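Local coordinates for uncharacterized protein (Kutzneria albida DSM 43870, PDB 5M6Q) that is a microbial transglutaminase that probably transfers the gamma-glutamyl group of protein-bound glutamine to amines, and can be used for site-specific protein labelling, at residues 81-85 and 86-90; 101-104 and 105-108. All coordinates share one frame; numbering follows the deposited sequence.

How the contacts relate
Contacts 1 and 2 are both local turns, one on each side of helix 90-99 along the chain. Their centres lie about 16 Å apart, on the same side of the chain's centre. Contact 1 is partly buried, with I83, V84 and P88 covered. Contact 2 is mostly a surface contact, and L103 is its buried residue. The two meet where I83 CD1 packs on L103 CD1 at 3.7 Å. Both involve helix 70-84: contact 1 contains its last turn, and L103 and L106 of contact 2 pack against it. In contact 1 a threonine hydroxyl and a proline ring close round one carbonyl. Contact 2 relies on backbone bonds, bridging waters and a leucine pair.

Contact 1. Residues 81-85 and 86-90; sequences NKIVD and THPSP
T86 and P88 both close on the carbonyl of I83. T86 OG1 donates to I83 O at 2.7 Å, in the carbonyl plane. With chi1 at 68°, OG1 sits between the backbone N and the carbonyl carbon, which turns it back to that oxygen. T86 N reaches I83 O as well, at 3.1 Å, but from above the carbonyl plane. Two donors of one residue thus grip a single acceptor. The methyl of T86 takes another course, and CG2 rests 3.8 Å from K82 O.

The ring of P88 lies across the side chain of I83 at about a right angle. P88 CG meets the I83 CG2 branch at 4.1 Å. P88 CD packs against I83 O at 3.3 Å and also touches V84 CA. Replacing P88 by an alanine removes CG and CD, and is likely to leave I83 CG2 without its ring partner and open a gap beside the I83 carbonyl.

The backbone turns between these groups. V84 to H87 form a type I beta turn, closed by H87 N to V84 O at 3.1 Å. The turn joins helix 70-84 to helix 90-99, where S89 takes the N-cap position and its N bonds Q92 OE1. I83 and P88 both touch Y93 of helix 90-99, and N81 OD1 accepts from A124 N of strand 122-131.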
loop_
_atom_site.group_PDB
_atom_site.type_symbol
_atom_site.label_atom_id
_atom_site.label_comp_id
_atom_site.label_asym_id
_atom_site.label_seq_id
_atom_site.Cartn_x
_atom_site.Cartn_y
_atom_site.Cartn_z
ATOM N N ASN A 81 5.289 -6.169 -12.771
ATOM C CA ASN A 81 5.450 -5.160 -13.813
ATOM C C ASN A 81 5.999 -5.787 -15.097
ATOM O O ASN A 81 5.583 -5.436 -16.198
ATOM C CB ASN A 81 6.367 -4.022 -13.346
ATOM C CG ASN A 81 5.627 -2.971 -12.536
ATOM O OD1 ASN A 81 4.402 -2.843 -12.623
ATOM N ND2 ASN A 81 6.369 -2.217 -11.739
ATOM N N LYS A 82 6.920 -6.727 -14.954
ATOM C CA LYS A 82 7.473 -7.410 -16.113
ATOM C C LYS A 82 6.373 -8.168 -16.890
ATOM O O LYS A 82 6.318 -8.109 -18.117
ATOM C CB LYS A 82 8.590 -8.353 -15.671
ATOM C CG LYS A 82 9.371 -9.014 -16.795
ATOM C CD LYS A 82 10.581 -9.754 -16.218
ATOM C CE LYS A 82 11.487 -10.346 -17.300
ATOM N NZ LYS A 82 10.957 -11.630 -17.841
ATOM N N ILE A 83 5.474 -8.837 -16.178
ATOM C CA ILE A 83 4.376 -9.535 -16.848
ATOM C C ILE A 83 3.342 -8.583 -17.477
ATOM O O ILE A 83 2.978 -8.770 -18.633
ATOM C CB ILE A 83 3.678 -10.505 -15.907
ATOM C CG1 ILE A 83 4.619 -11.668 -15.572
ATOM C CG2 ILE A 83 2.379 -11.009 -16.557
ATOM C CD1 ILE A 83 4.090 -12.609 -14.511
ATOM N N VAL A 84 2.867 -7.568 -16.753
ATOM C CA VAL A 84 1.861 -6.689 -17.357
ATOM C C VAL A 84 2.475 -5.799 -18.448
ATOM O O VAL A 84 1.750 -5.210 -19.243
ATOM C CB VAL A 84 1.120 -5.821 -16.306
ATOM C CG1 VAL A 84 0.428 -6.713 -15.280
ATOM C CG2 VAL A 84 2.066 -4.795 -15.663
ATOM N N ASP A 85 3.798 -5.719 -18.519
ATOM C CA ASP A 85 4.425 -4.977 -19.613
ATOM C C ASP A 85 4.301 -5.693 -20.965
ATOM O O ASP A 85 4.589 -5.104 -22.008
ATOM C CB ASP A 85 5.896 -4.704 -19.313
ATOM C CG ASP A 85 6.116 -3.323 -18.725
ATOM O OD1 ASP A 85 5.314 -2.415 -19.048
ATOM O OD2 ASP A 85 7.077 -3.152 -17.936
ATOM N N THR A 86 3.886 -6.956 -20.948
ATOM C CA THR A 86 3.620 -7.674 -22.199
ATOM C C THR A 86 2.151 -7.560 -22.637
ATOM O O THR A 86 1.739 -8.212 -23.585
ATOM C CB THR A 86 3.980 -9.162 -22.079
ATOM O OG1 THR A 86 3.080 -9.794 -21.164
ATOM C CG2 THR A 86 5.402 -9.329 -21.571
ATOM N N HIS A 87 1.383 -6.722 -21.941
ATOM C CA HIS A 87 -0.040 -6.528 -22.228
ATOM C C HIS A 87 -0.813 -7.856 -22.273
ATOM O O HIS A 87 -1.442 -8.179 -23.279
ATOM C CB HIS A 87 -0.210 -5.769 -23.554
ATOM C CG HIS A 87 -1.610 -5.300 -23.819
ATOM N ND1 HIS A 87 -1.991 -4.740 -25.022
ATOM C CD2 HIS A 87 -2.719 -5.303 -23.040
ATOM C CE1 HIS A 87 -3.272 -4.421 -24.973
ATOM N NE2 HIS A 87 -3.737 -4.753 -23.782
ATOM N N PRO A 88 -0.774 -8.637 -21.181
ATOM C CA PRO A 88 -1.551 -9.883 -21.215
ATOM C C PRO A 88 -3.057 -9.693 -21.004
ATOM O O PRO A 88 -3.484 -8.714 -20.385
ATOM C CB PRO A 88 -0.958 -10.687 -20.058
ATOM C CG PRO A 88 -0.515 -9.654 -19.098
ATOM C CD PRO A 88 0.011 -8.520 -19.939
ATOM N N SER A 89 -3.850 -10.618 -21.541
ATOM C CA SER A 89 -5.249 -10.766 -21.152
ATOM C C SER A 89 -5.259 -11.425 -19.782
ATOM O O SER A 89 -4.246 -11.992 -19.382
ATOM C CB SER A 89 -6.020 -11.622 -22.167
ATOM O OG SER A 89 -5.651 -12.985 -22.057
ATOM N N PRO A 90 -6.391 -11.358 -19.051
ATOM C CA PRO A 90 -6.421 -12.053 -17.759
ATOM C C PRO A 90 -5.945 -13.503 -17.817
ATOM O O PRO A 90 -5.197 -13.914 -16.935
ATOM C CB PRO A 90 -7.895 -11.976 -17.363
ATOM C CG PRO A 90 -8.353 -10.672 -17.964
ATOM C CD PRO A 90 -7.590 -10.522 -19.258
#

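Contact 2. Residues 101-104 and 105-108; sequences PILK and RLKN
P101 meets R105 through its carbonyl oxygen, with R105 CD 3.2 Å from P101 O. The arginine chain is bent at chi2 (141°) and chi3 (85°), and its CG and CD fold back beside this carbonyl. The charged end is held by a salt bridge from R105 NH1 to E153.

I102 offers its carbonyl next. R105 N makes a weak hydrogen bond to I102 O at 3.4 Å. L106 CG also packs on I102 O, at 3.6 Å.

L103 gives the firmer backbone bond. L106 N donates to L103 O at 3.0 Å, from above the carbonyl plane. The two leucine side chains cross at a slant, branch to branch, with L103 CD2 4.0 Å from L106 CD1. Both lean on helix 70-84, L103 on A79 and L80, L106 on V76. Water 1 donates to L103 O at 2.6 Å and also to L106 O, so it bridges the two carbonyls.

K104 lies at the exposed side. Its CG comes 4.1 Å from R105 CG, and the rest of the chain runs out extended. Water 2 donates to K104 O at 3.0 Å and weakly to L106 O.

Two successive i+3 to i bonds, the first of them weak, mark a short 3-10 segment at 103-105. D100 OD1 accepts from I102 N, an Asx turn, and from L103 N. The whole forms part of the link between helices 90-99 and 109-112.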
loop_
_atom_site.group_PDB
_atom_site.type_symbol
_atom_site.label_atom_id
_atom_site.label_comp_id
_atom_site.label_asym_id
_atom_site.label_seq_id
_atom_site.Cartn_x
_atom_site.Cartn_y
_atom_site.Cartn_z
ATOM N N PRO A 101 9.289 -17.708 -11.421
ATOM C CA PRO A 101 9.949 -18.326 -10.261
ATOM C C PRO A 101 9.535 -17.739 -8.900
ATOM O O PRO A 101 9.465 -18.469 -7.918
ATOM C CB PRO A 101 11.444 -18.085 -10.525
ATOM C CG PRO A 101 11.524 -17.152 -11.689
ATOM C CD PRO A 101 10.252 -17.296 -12.457
ATOM N N ILE A 102 9.248 -16.449 -8.836
ATOM C CA ILE A 102 8.810 -15.862 -7.576
ATOM C C ILE A 102 7.291 -15.952 -7.395
ATOM O O ILE A 102 6.788 -16.392 -6.358
ATOM C CB ILE A 102 9.288 -14.411 -7.475
ATOM C CG1 ILE A 102 10.809 -14.379 -7.321
ATOM C CG2 ILE A 102 8.605 -13.691 -6.332
ATOM C CD1 ILE A 102 11.393 -12.988 -7.491
ATOM N N LEU A 103 6.554 -15.549 -8.415
ATOM C CA LEU A 103 5.118 -15.392 -8.269
ATOM C C LEU A 103 4.379 -16.735 -8.087
ATOM O O LEU A 103 3.355 -16.792 -7.413
ATOM C CB LEU A 103 4.570 -14.616 -9.473
ATOM C CG LEU A 103 5.196 -13.221 -9.651
ATOM C CD1 LEU A 103 4.677 -12.532 -10.898
ATOM C CD2 LEU A 103 4.959 -12.342 -8.437
ATOM N N LYS A 104 4.906 -17.814 -8.655
ATOM C CA LYS A 104 4.189 -19.092 -8.624
ATOM C C LYS A 104 4.113 -19.689 -7.226
ATOM O O LYS A 104 3.260 -20.525 -6.963
ATOM C CB LYS A 104 4.832 -20.103 -9.584
ATOM C CG LYS A 104 6.175 -20.639 -9.145
ATOM C CD LYS A 104 6.764 -21.574 -10.204
ATOM C CE LYS A 104 8.043 -22.220 -9.709
ATOM N NZ LYS A 104 8.659 -23.132 -10.725
ATOM N N ARG A 105 4.986 -19.261 -6.317
ATOM C CA ARG A 105 4.927 -19.780 -4.956
ATOM C C ARG A 105 3.998 -18.981 -4.058
ATOM O O ARG A 105 3.817 -19.331 -2.905
ATOM C CB ARG A 105 6.312 -19.801 -4.331
ATOM C CG ARG A 105 7.348 -20.499 -5.174
ATOM C CD ARG A 105 8.643 -19.760 -5.085
ATOM N NE ARG A 105 9.443 -20.130 -3.929
ATOM C CZ ARG A 105 10.297 -19.298 -3.338
ATOM N NH1 ARG A 105 11.021 -19.709 -2.306
ATOM N NH2 ARG A 105 10.424 -18.045 -3.776
ATOM N N LEU A 106 3.424 -17.905 -4.577
ATOM C CA LEU A 106 2.634 -16.986 -3.754
ATOM C C LEU A 106 1.139 -17.283 -3.745
ATOM O O LEU A 106 0.626 -17.906 -4.663
ATOM C CB LEU A 106 2.836 -15.559 -4.241
ATOM C CG LEU A 106 4.275 -15.051 -4.184
ATOM C CD1 LEU A 106 4.326 -13.612 -4.647
ATOM C CD2 LEU A 106 4.796 -15.192 -2.780
ATOM N N LYS A 107 0.439 -16.802 -2.719
ATOM C CA LYS A 107 -1.016 -16.852 -2.706
ATOM C C LYS A 107 -1.594 -15.543 -3.231
ATOM O O LYS A 107 -0.977 -14.489 -3.064
ATOM C CB LYS A 107 -1.519 -17.146 -1.295
ATOM C CG LYS A 107 -0.927 -18.449 -0.756
ATOM C CD LYS A 107 -1.788 -19.067 0.332
ATOM C CE LYS A 107 -1.658 -20.604 0.363
ATOM N NZ LYS A 107 -0.257 -21.043 0.610
ATOM N N ASN A 108 -2.741 -15.629 -3.909
ATOM C CA ASN A 108 -3.571 -14.462 -4.273
ATOM C C ASN A 108 -3.072 -13.623 -5.434
ATOM O O ASN A 108 -3.567 -12.525 -5.640
ATOM C CB ASN A 108 -3.748 -13.524 -3.075
ATOM C CG ASN A 108 -4.109 -14.262 -1.812
ATOM O OD1 ASN A 108 -4.970 -15.135 -1.827
ATOM N ND2 ASN A 108 -3.438 -13.924 -0.705
HETATM O O HOH W 1 0.900 -17.606 -7.812
HETATM O O HOH W 2 0.814 -21.214 -5.462
#